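Local coordinates for Lmo0181 protein (Listeria monocytogenes serovar 1/2a, PDB 5F7V) that binds the cyclic glucan cycloalternan and, as an extracellular solute-binding lipoprotein, probably delivers it to an ABC transporter in the cell membrane, at residues Asp90-Ser93 against Tyr94-Asp98; Phe114-Gly118 against Lys119-Met123; Leu215-Glu218 against Val219-Ser222; Glu371-Lys374 against Val375-Asp379. All coordinates share one frame; numbering follows the deposited sequence.

Contact 1 of 4, residues Asp90-Ser93 against Tyr94-Asp98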
loop_
_atom_site.group_PDB
_atom_site.type_symbol
_atom_site.label_atom_id
_atom_site.label_comp_id
_atom_site.label_asym_id
_atom_site.label_seq_id
_atom_site.Cartn_x
_atom_site.Cartn_y
_atom_site.Cartn_z
ATOM N N ASP A 90 22.061 -10.782 -0.960
ATOM C CA ASP A 90 21.731 -11.242 -2.308
ATOM C C ASP A 90 21.166 -12.655 -2.205
ATOM O O ASP A 90 21.805 -13.540 -1.637
ATOM C CB ASP A 90 23.049 -11.228 -3.106
ATOM C CG ASP A 90 22.920 -11.733 -4.514
ATOM O OD1 ASP A 90 21.817 -12.034 -4.998
ATOM O OD2 ASP A 90 24.007 -11.791 -5.152
ATOM N N LEU A 91 19.971 -12.867 -2.725
ATOM C CA LEU A 91 19.332 -14.174 -2.595
ATOM C C LEU A 91 19.544 -15.072 -3.803
ATOM O O LEU A 91 18.970 -16.156 -3.834
ATOM C CB LEU A 91 17.844 -13.956 -2.338
ATOM C CG LEU A 91 17.478 -13.226 -1.039
ATOM C CD1 LEU A 91 15.969 -13.209 -0.846
ATOM C CD2 LEU A 91 18.169 -13.722 0.217
ATOM N N THR A 92 20.372 -14.652 -4.755
ATOM C CA THR A 92 20.588 -15.392 -6.008
ATOM C C THR A 92 20.913 -16.855 -5.757
ATOM O O THR A 92 20.291 -17.726 -6.372
ATOM C CB THR A 92 21.718 -14.753 -6.831
ATOM O OG1 THR A 92 21.321 -13.420 -7.140
ATOM C CG2 THR A 92 21.988 -15.506 -8.140
ATOM N N SER A 93 21.882 -17.138 -4.894
ATOM C CA SER A 93 22.288 -18.526 -4.643
ATOM C C SER A 93 21.199 -19.351 -3.967
ATOM O O SER A 93 20.971 -20.520 -4.310
ATOM C CB SER A 93 23.606 -18.591 -3.860
ATOM O OG SER A 93 23.487 -18.020 -2.569
ATOM N N TYR A 94 20.527 -18.701 -3.015
ATOM C CA TYR A 94 19.512 -19.339 -2.196
ATOM C C TYR A 94 18.393 -19.760 -3.131
ATOM O O TYR A 94 17.868 -20.872 -3.045
ATOM C CB TYR A 94 18.977 -18.387 -1.111
ATOM C CG TYR A 94 20.047 -18.074 -0.120
ATOM C CD1 TYR A 94 20.288 -18.901 0.962
ATOM C CD2 TYR A 94 20.911 -17.000 -0.300
ATOM C CE1 TYR A 94 21.339 -18.657 1.842
ATOM C CE2 TYR A 94 21.928 -16.717 0.585
ATOM C CZ TYR A 94 22.146 -17.549 1.660
ATOM O OH TYR A 94 23.170 -17.316 2.538
ATOM N N ILE A 95 18.053 -18.881 -4.061
ATOM C CA ILE A 95 16.956 -19.177 -4.984
ATOM C C ILE A 95 17.370 -20.272 -5.972
ATOM O O ILE A 95 16.569 -21.178 -6.251
ATOM C CB ILE A 95 16.530 -17.884 -5.714
ATOM C CG1 ILE A 95 15.812 -16.978 -4.708
ATOM C CG2 ILE A 95 15.601 -18.139 -6.909
ATOM C CD1 ILE A 95 15.626 -15.562 -5.185
ATOM N N GLU A 96 18.600 -20.233 -6.482
ATOM C CA GLU A 96 19.100 -21.259 -7.423
ATOM C C GLU A 96 18.992 -22.640 -6.785
ATOM O O GLU A 96 18.615 -23.595 -7.474
ATOM C CB GLU A 96 20.558 -20.979 -7.799
ATOM C CG GLU A 96 20.818 -19.772 -8.699
ATOM C CD GLU A 96 22.293 -19.382 -8.885
ATOM O OE1 GLU A 96 23.128 -19.772 -8.036
ATOM O OE2 GLU A 96 22.660 -18.678 -9.872
ATOM N N LYS A 97 19.304 -22.751 -5.500
ATOM C CA LYS A 97 19.320 -24.024 -4.783
ATOM C C LYS A 97 17.973 -24.445 -4.191
ATOM O O LYS A 97 17.804 -25.594 -3.739
ATOM C CB LYS A 97 20.449 -23.962 -3.748
ATOM C CG LYS A 97 21.779 -23.896 -4.484
ATOM C CD LYS A 97 23.048 -23.824 -3.667
ATOM C CE LYS A 97 23.296 -22.449 -3.094
ATOM N NZ LYS A 97 24.626 -22.262 -2.435
ATOM N N ASP A 98 16.994 -23.553 -4.265
ATOM C CA ASP A 98 15.647 -23.848 -3.788
ATOM C C ASP A 98 14.982 -24.456 -5.012
ATOM O O ASP A 98 14.316 -23.774 -5.766
ATOM C CB ASP A 98 14.967 -22.568 -3.325
ATOM C CG ASP A 98 13.622 -22.811 -2.671
ATOM O OD1 ASP A 98 13.136 -23.966 -2.665
ATOM O OD2 ASP A 98 13.071 -21.811 -2.164
HETATM O O HOH W 1 23.034 -20.173 -0.969
#
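The Leu91 side chain overlaps Ile95 one helical turn on, its CB lying 4.0 Å from Ile95 CD1, while its branch atom CD2 brushes the Tyr94 ring at CD2. Leu91 and Ile95 are also joined by a backbone bond, Ile95 N to Leu91 O, the donor nitrogen lying almost in line with the C=O bond. Leu91 is the N-cap residue of helix 92-97, and just ahead of it Asp90 forms an Asx turn. Asp90 OD1 accepts twice from Thr92: the hydroxyl OG1 approaches on the syn side at 2.6 Å, and the backbone N comes from above the carboxylate plane at 3.0 Å. Thr92 OG1 stands beside its own backbone N (chi1 -61°), which lets one carboxylate oxygen hold both donors; CG2, directed the other way, runs alongside Glu96 and lies 3.7 Å from its OE2. The Tyr94 ring presents its edge to Asp90 O, in the ring plane, and a water sits over the centre of one face. That water is 2.7 Å from Ser93 OG and accepts a weak bond from Lys97 NZ, the lysine having folded back at chi3 (-77°) to lay CE against Ser93 O. On the inward side Ile95 meets Gln120 and Met123 of strand 119-135, and Tyr94 and Ile95 both reach Phe298 of helix 294-306. The short helix therefore has an apolar side turned to the domain and a polar side of Thr92, Ser93, Glu96 and Lys97, and the carboxylate of Asp90 at its start would be favourably placed toward the positive end of the helix dipole.

Contact 2 of 4, residues Phe114-Gly118 against Lys119-Met123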
loop_
_atom_site.group_PDB
_atom_site.type_symbol
_atom_site.label_atom_id
_atom_site.label_comp_id
_atom_site.label_asym_id
_atom_site.label_seq_id
_atom_site.Cartn_x
_atom_site.Cartn_y
_atom_site.Cartn_z
ATOM N N PHE A 114 11.388 -6.585 -5.921
ATOM C CA PHE A 114 12.454 -6.845 -4.968
ATOM C C PHE A 114 13.743 -7.236 -5.649
ATOM O O PHE A 114 14.577 -7.892 -5.058
ATOM C CB PHE A 114 12.005 -7.832 -3.882
ATOM C CG PHE A 114 10.770 -7.326 -3.191
ATOM C CD1 PHE A 114 10.867 -6.317 -2.261
ATOM C CD2 PHE A 114 9.510 -7.789 -3.537
ATOM C CE1 PHE A 114 9.752 -5.758 -1.689
ATOM C CE2 PHE A 114 8.402 -7.248 -2.974
ATOM C CZ PHE A 114 8.521 -6.217 -2.067
ATOM N N LYS A 115 13.868 -6.808 -6.894
ATOM C CA LYS A 115 15.090 -6.973 -7.665
ATOM C C LYS A 115 15.815 -5.628 -7.736
ATOM O O LYS A 115 15.171 -4.588 -7.925
ATOM C CB LYS A 115 14.727 -7.479 -9.060
ATOM C CG LYS A 115 15.843 -7.932 -9.987
ATOM C CD LYS A 115 15.319 -8.580 -11.265
ATOM C CE LYS A 115 13.849 -8.998 -11.324
ATOM N NZ LYS A 115 13.352 -10.280 -10.719
ATOM N N TYR A 116 17.123 -5.675 -7.547
ATOM C CA TYR A 116 17.986 -4.513 -7.607
ATOM C C TYR A 116 19.257 -4.927 -8.341
ATOM O O TYR A 116 19.863 -5.945 -8.010
ATOM C CB TYR A 116 18.326 -4.008 -6.208
ATOM C CG TYR A 116 19.388 -2.934 -6.189
ATOM C CD1 TYR A 116 19.129 -1.668 -6.704
ATOM C CD2 TYR A 116 20.635 -3.183 -5.648
ATOM C CE1 TYR A 116 20.082 -0.664 -6.678
ATOM C CE2 TYR A 116 21.606 -2.190 -5.628
ATOM C CZ TYR A 116 21.323 -0.938 -6.154
ATOM O OH TYR A 116 22.288 0.058 -6.112
ATOM N N ASP A 117 19.630 -4.133 -9.342
ATOM C CA ASP A 117 20.817 -4.382 -10.178
ATOM C C ASP A 117 20.837 -5.831 -10.702
ATOM O O ASP A 117 21.870 -6.504 -10.647
ATOM C CB ASP A 117 22.105 -4.097 -9.386
ATOM C CG ASP A 117 22.429 -2.606 -9.251
ATOM O OD1 ASP A 117 21.623 -1.709 -9.608
ATOM O OD2 ASP A 117 23.549 -2.307 -8.764
ATOM N N GLY A 118 19.677 -6.309 -11.143
ATOM C CA GLY A 118 19.547 -7.638 -11.734
ATOM C C GLY A 118 19.563 -8.812 -10.766
ATOM O O GLY A 118 19.627 -9.951 -11.206
ATOM N N LYS A 119 19.526 -8.543 -9.459
ATOM C CA LYS A 119 19.601 -9.591 -8.436
ATOM C C LYS A 119 18.384 -9.510 -7.504
ATOM O O LYS A 119 17.862 -8.433 -7.207
ATOM C CB LYS A 119 20.874 -9.434 -7.628
ATOM C CG LYS A 119 22.137 -9.678 -8.457
ATOM C CD LYS A 119 23.388 -9.274 -7.703
ATOM C CE LYS A 119 23.531 -7.770 -7.590
ATOM N NZ LYS A 119 24.845 -7.449 -6.974
ATOM N N GLN A 120 17.904 -10.678 -7.094
ATOM C CA GLN A 120 16.796 -10.763 -6.167
ATOM C C GLN A 120 17.289 -10.541 -4.740
ATOM O O GLN A 120 18.139 -11.291 -4.231
ATOM C CB GLN A 120 16.151 -12.144 -6.331
ATOM C CG GLN A 120 14.690 -12.196 -5.905
ATOM C CD GLN A 120 13.765 -11.324 -6.740
ATOM O OE1 GLN A 120 14.008 -11.082 -7.920
ATOM N NE2 GLN A 120 12.697 -10.881 -6.119
ATOM N N TYR A 121 16.776 -9.480 -4.118
ATOM C CA TYR A 121 17.150 -9.147 -2.740
ATOM C C TYR A 121 15.985 -9.264 -1.749
ATOM O O TYR A 121 16.086 -8.886 -0.563
ATOM C CB TYR A 121 17.752 -7.750 -2.635
ATOM C CG TYR A 121 19.175 -7.598 -3.086
ATOM C CD1 TYR A 121 20.251 -7.866 -2.244
ATOM C CD2 TYR A 121 19.428 -7.160 -4.357
ATOM C CE1 TYR A 121 21.559 -7.706 -2.647
ATOM C CE2 TYR A 121 20.730 -6.997 -4.792
ATOM C CZ TYR A 121 21.788 -7.262 -3.938
ATOM O OH TYR A 121 23.087 -7.071 -4.356
ATOM N N GLY A 122 14.864 -9.802 -2.212
ATOM C CA GLY A 122 13.738 -10.055 -1.303
ATOM C C GLY A 122 12.869 -11.105 -1.938
ATOM O O GLY A 122 12.907 -11.264 -3.145
ATOM N N MET A 123 12.119 -11.823 -1.119
ATOM C CA MET A 123 11.081 -12.746 -1.588
ATOM C C MET A 123 9.721 -12.106 -1.400
ATOM O O MET A 123 9.351 -11.676 -0.326
ATOM C CB MET A 123 11.166 -14.046 -0.799
ATOM C CG MET A 123 12.483 -14.767 -0.989
ATOM S SD MET A 123 12.735 -15.470 -2.645
ATOM C CE MET A 123 11.961 -17.065 -2.492
#
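Tyr116 N donates to Lys119 O at 2.9 Å, in the carbonyl plane, and the return bond from Lys119 N comes to Tyr116 O from well above its plane. This hydrogen-bonded pair closes a type I' turn over Asp117 and Gly118, both with positive phi. Beyond it, Lys115 and Gln120 face each other as an antiparallel non-hydrogen-bonded pair, and Tyr121 N donates to Phe114 O at 2.9 Å. Together they make a beta hairpin, strand 115-116 with the start of strand 119-135. The Gln120 amide is gripped from both ends, which fixes its rotation: OE1 accepts from Lys115 NZ at 3.0 Å, in the plane of the amide carbonyl, while NE2 donates to Gly122 O at 3.0 Å, with Gly122 O close to the Gln120 amide plane, and also to Tyr111 O. Gln120 reaches this place by a bend at chi2 (64°), and Lys115 by curling at chi3 and chi4, which carries NZ back to OE1 and into a salt bridge with Asp112. The Tyr121 ring turns an edge to the hairpin, CE2 lying 3.5 Å from Tyr116 O in the ring plane and CD2 3.8 Å from Tyr116 CB. CE2 also lies at the edge of the Tyr116 ring, one face of which carries Asp117 OD1 near its rim. Lys119 NZ makes a weak bond to Tyr121 OH. Phe79 of helix 76-85 touches both tyrosines and meets the Phe114 ring edge-to-face, the Phe114 side chain about 7 Å from a bound glucose unit.

Contact 3 of 4, residues Leu215-Glu218 against Val219-Ser222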
loop_
_atom_site.group_PDB
_atom_site.type_symbol
_atom_site.label_atom_id
_atom_site.label_comp_id
_atom_site.label_asym_id
_atom_site.label_seq_id
_atom_site.Cartn_x
_atom_site.Cartn_y
_atom_site.Cartn_z
ATOM N N LEU A 215 -8.157 16.983 -5.090
ATOM C CA LEU A 215 -8.114 16.424 -3.722
ATOM C C LEU A 215 -8.315 17.491 -2.644
ATOM O O LEU A 215 -9.132 17.323 -1.730
ATOM C CB LEU A 215 -6.810 15.693 -3.441
ATOM C CG LEU A 215 -6.546 14.490 -4.365
ATOM C CD1 LEU A 215 -5.154 13.966 -4.079
ATOM C CD2 LEU A 215 -7.601 13.413 -4.231
ATOM N N THR A 216 -7.583 18.605 -2.720
ATOM C CA THR A 216 -7.623 19.541 -1.588
ATOM C C THR A 216 -8.927 20.306 -1.533
ATOM O O THR A 216 -9.393 20.602 -0.417
ATOM C CB THR A 216 -6.414 20.474 -1.595
ATOM O OG1 THR A 216 -6.411 21.255 -2.780
ATOM C CG2 THR A 216 -5.095 19.718 -1.503
ATOM N N ASN A 217 -9.542 20.586 -2.684
ATOM C CA ASN A 217 -10.814 21.299 -2.640
ATOM C C ASN A 217 -11.893 20.487 -1.961
ATOM O O ASN A 217 -12.813 21.095 -1.376
ATOM C CB ASN A 217 -11.288 21.625 -4.051
ATOM C CG ASN A 217 -10.725 22.894 -4.629
ATOM O OD1 ASN A 217 -10.065 23.647 -3.949
ATOM N ND2 ASN A 217 -11.064 23.151 -5.874
ATOM N N GLU A 218 -11.827 19.159 -2.007
ATOM C CA GLU A 218 -12.817 18.360 -1.272
ATOM C C GLU A 218 -12.773 18.624 0.208
ATOM O O GLU A 218 -13.791 18.581 0.912
ATOM C CB GLU A 218 -12.561 16.885 -1.519
ATOM C CG GLU A 218 -12.908 16.525 -2.943
ATOM C CD GLU A 218 -12.926 15.053 -3.232
ATOM O OE1 GLU A 218 -12.111 14.335 -2.619
ATOM O OE2 GLU A 218 -13.735 14.691 -4.132
ATOM N N VAL A 219 -11.593 18.940 0.724
ATOM C CA VAL A 219 -11.453 19.248 2.146
ATOM C C VAL A 219 -11.731 20.724 2.424
ATOM O O VAL A 219 -12.457 21.038 3.376
ATOM C CB VAL A 219 -10.025 18.901 2.635
ATOM C CG1 VAL A 219 -9.765 19.438 4.039
ATOM C CG2 VAL A 219 -9.836 17.399 2.530
ATOM N N THR A 220 -11.159 21.652 1.660
ATOM C CA THR A 220 -11.163 23.074 2.025
ATOM C C THR A 220 -12.307 23.886 1.436
ATOM O O THR A 220 -12.631 24.962 1.996
ATOM C CB THR A 220 -9.841 23.745 1.633
ATOM O OG1 THR A 220 -9.786 23.803 0.208
ATOM C CG2 THR A 220 -8.627 22.996 2.206
ATOM N N ASP A 221 -12.918 23.408 0.354
ATOM C CA ASP A 221 -13.818 24.199 -0.494
ATOM C C ASP A 221 -15.219 23.615 -0.419
ATOM O O ASP A 221 -16.083 24.227 0.219
ATOM C CB ASP A 221 -13.286 24.256 -1.932
ATOM C CG ASP A 221 -14.112 25.102 -2.859
ATOM O OD1 ASP A 221 -14.872 25.930 -2.363
ATOM O OD2 ASP A 221 -13.982 24.924 -4.095
ATOM N N SER A 222 -15.440 22.443 -1.011
ATOM C CA SER A 222 -16.751 21.808 -0.951
ATOM C C SER A 222 -16.966 21.151 0.394
ATOM O O SER A 222 -18.122 20.859 0.751
ATOM C CB SER A 222 -16.896 20.780 -2.066
ATOM O OG SER A 222 -15.885 19.790 -1.930
HETATM O O HOH W 2 -7.798 23.442 -1.724
#
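Thr216 O takes Thr220 N at 2.9 Å in a regular i to i+4 bond and also Val219 N at 3.0 Å from above the carbonyl plane, while one residue on Asn217 O accepts Asp221 N and Ser222 N from opposite faces of its plane. The second of these, at 3.0 Å, spans five residues and marks the widening of the last turn as helix 206-220 runs out. Asn217 and Asp221 lie side by side and point the same way, with CB to CB 3.9 Å apart and the amide and carboxylate planes 74° from parallel. Asp221 CB is pressed against Asn217 O at 3.2 Å. On the polar side of this C-terminal turn a water joins three side chains: it lies 2.8 Å from both Thr216 OG1 and Thr220 OG1, and it donates to Asn217 OD1 at 3.2 Å. Thr220 OG1 sits between its backbone N and carbonyl carbon (chi1 69°), which directs the hydroxyl to that water and also brings it near Thr216 O. Ser222 has the same kind of torsion, and its OG packs 3.4 Å from Glu218 CA. Inward, Thr216 and Val219 rest on Leu376 of helix 361-376, so the two helices meet along this end. Glu218 reaches Glu157 of helix 153-163, and Ser222 touches Lys161 of the same helix.

Contact 4 of 4, residues Glu371-Lys374 against Val375-Asp379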
loop_
_atom_site.group_PDB
_atom_site.type_symbol
_atom_site.label_atom_id
_atom_site.label_comp_id
_atom_site.label_asym_id
_atom_site.label_seq_id
_atom_site.Cartn_x
_atom_site.Cartn_y
_atom_site.Cartn_z
ATOM N N GLU A 371 3.980 19.616 3.041
ATOM C CA GLU A 371 3.466 20.680 2.167
ATOM C C GLU A 371 1.988 20.474 1.876
ATOM O O GLU A 371 1.229 21.432 1.848
ATOM C CB GLU A 371 4.263 20.746 0.870
ATOM C CG GLU A 371 5.686 21.240 1.097
ATOM C CD GLU A 371 5.794 22.592 1.772
ATOM O OE1 GLU A 371 5.178 23.532 1.208
ATOM O OE2 GLU A 371 6.395 22.737 2.864
ATOM N N PHE A 372 1.570 19.237 1.624
ATOM C CA PHE A 372 0.177 18.963 1.343
ATOM C C PHE A 372 -0.699 19.222 2.565
ATOM O O PHE A 372 -1.778 19.791 2.424
ATOM C CB PHE A 372 -0.012 17.537 0.845
ATOM C CG PHE A 372 0.501 17.256 -0.533
ATOM C CD1 PHE A 372 1.064 18.217 -1.376
ATOM C CD2 PHE A 372 0.425 15.959 -1.015
ATOM C CE1 PHE A 372 1.508 17.904 -2.637
ATOM C CE2 PHE A 372 0.891 15.630 -2.265
ATOM C CZ PHE A 372 1.424 16.610 -3.087
ATOM N N GLU A 373 -0.247 18.843 3.749
ATOM C CA GLU A 373 -0.980 19.115 4.966
ATOM C C GLU A 373 -1.212 20.611 5.133
ATOM O O GLU A 373 -2.275 21.070 5.556
ATOM C CB GLU A 373 -0.236 18.512 6.168
ATOM C CG GLU A 373 -1.050 18.574 7.439
ATOM C CD GLU A 373 -1.977 17.412 7.627
ATOM O OE1 GLU A 373 -2.279 16.685 6.650
ATOM O OE2 GLU A 373 -2.392 17.269 8.819
ATOM N N LYS A 374 -0.210 21.408 4.808
ATOM C CA LYS A 374 -0.368 22.858 4.920
ATOM C C LYS A 374 -1.488 23.326 4.003
ATOM O O LYS A 374 -2.190 24.269 4.364
ATOM C CB LYS A 374 0.913 23.625 4.573
ATOM C CG LYS A 374 2.028 23.510 5.596
ATOM C CD LYS A 374 3.300 24.160 5.091
ATOM C CE LYS A 374 4.512 23.850 5.929
ATOM N NZ LYS A 374 5.695 24.502 5.317
ATOM N N VAL A 375 -1.668 22.752 2.817
ATOM C CA VAL A 375 -2.803 23.182 1.984
ATOM C C VAL A 375 -4.107 22.826 2.667
ATOM O O VAL A 375 -5.017 23.644 2.744
ATOM C CB VAL A 375 -2.738 22.503 0.608
ATOM C CG1 VAL A 375 -3.898 22.995 -0.245
ATOM C CG2 VAL A 375 -1.384 22.730 -0.053
ATOM N N LEU A 376 -4.167 21.627 3.203
ATOM C CA LEU A 376 -5.420 21.186 3.868
ATOM C C LEU A 376 -5.798 21.998 5.076
ATOM O O LEU A 376 -6.983 22.110 5.354
ATOM C CB LEU A 376 -5.328 19.712 4.275
ATOM C CG LEU A 376 -5.125 18.681 3.156
ATOM C CD1 LEU A 376 -5.133 17.312 3.790
ATOM C CD2 LEU A 376 -6.219 18.851 2.120
ATOM N N ASN A 377 -4.807 22.588 5.753
ATOM C CA ASN A 377 -5.040 23.389 6.942
ATOM C C ASN A 377 -5.224 24.860 6.618
ATOM O O ASN A 377 -5.424 25.670 7.525
ATOM C CB ASN A 377 -3.879 23.209 7.919
ATOM C CG ASN A 377 -3.832 21.831 8.545
ATOM O OD1 ASN A 377 -4.846 21.156 8.664
ATOM N ND2 ASN A 377 -2.654 21.433 9.013
ATOM N N GLY A 378 -5.177 25.231 5.342
ATOM C CA GLY A 378 -5.348 26.634 5.020
ATOM C C GLY A 378 -4.125 27.482 5.219
ATOM O O GLY A 378 -4.259 28.676 5.481
ATOM N N ASP A 379 -2.932 26.888 5.146
ATOM C CA ASP A 379 -1.666 27.601 5.270
ATOM C C ASP A 379 -0.962 27.708 3.954
ATOM O O ASP A 379 0.042 28.416 3.872
ATOM C CB ASP A 379 -0.730 26.899 6.264
ATOM C CG ASP A 379 -1.299 26.864 7.658
ATOM O OD1 ASP A 379 -1.519 27.916 8.227
ATOM O OD2 ASP A 379 -1.585 25.747 8.181
#
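Glu373 has CG anti to its backbone N (chi1 -171°) and bends at chi2 (86°), whereas Asn377 keeps CG beside its own N; the two side chains therefore cross at a slant, with Asn377 ND2 3.6 Å from Glu373 CG and the amide and carboxylate planes 77° apart. They flank the C-terminal turn of helix 361-376, which closes in a Schellman motif at Gly378. The positive phi of Gly378 swings the chain back, so that Asp379 N donates to Lys374 O at 2.8 Å while Gly378 N bonds to Val375 O. The turn before it is held by Leu376 N to Phe372 O at 3.1 Å, in the carbonyl plane, and by Asn377 N to Glu373 O at 3.0 Å. Lys374 runs extended beyond CG back along the helix to Glu371, where NZ forms a salt bridge with OE2 at 3.1 Å from the syn side; Glu371 OE1 is held in turn by Asn388 of helix 382-397. On the buried side Val375 CG2 lies against Glu371 O, and Val375 touches Thr216 of helix 206-220 and Pro382 and Ala385 of helix 382-397. Phe372 meets the ring of Phe182 edge-to-face, the Phe372 side chain about 10 Å from a bound glucose unit. Leu376 crosses Glu373 at about a right angle and also touches Pro228. Where the chain folds back after the turn, Asp379 CB comes to rest 4.0 Å from Lys374 CB.

The four contacts form two touching pairs, contact 1 lying across the chain's centre from contacts 3 and 4. Contacts 1 and 2, with centres 11 Å apart, are joined by a probable bond from Leu91 N to Gln120 O and by Ile95 packing on Gln120. Contacts 3 and 4 are equally close but meet by packing alone among their nearest approaches, as where Thr216 CG2 lies on Val375 CG1. The centres of contacts 1 and 3 are about 50 Å apart. Contact 1 is a surface helix start; the other three are partly buried. Contact 2 alone rests on strand pairing and a tight turn, whereas contacts 3 and 4 are helix ends, one with a water bridge and the other with a salt bridge.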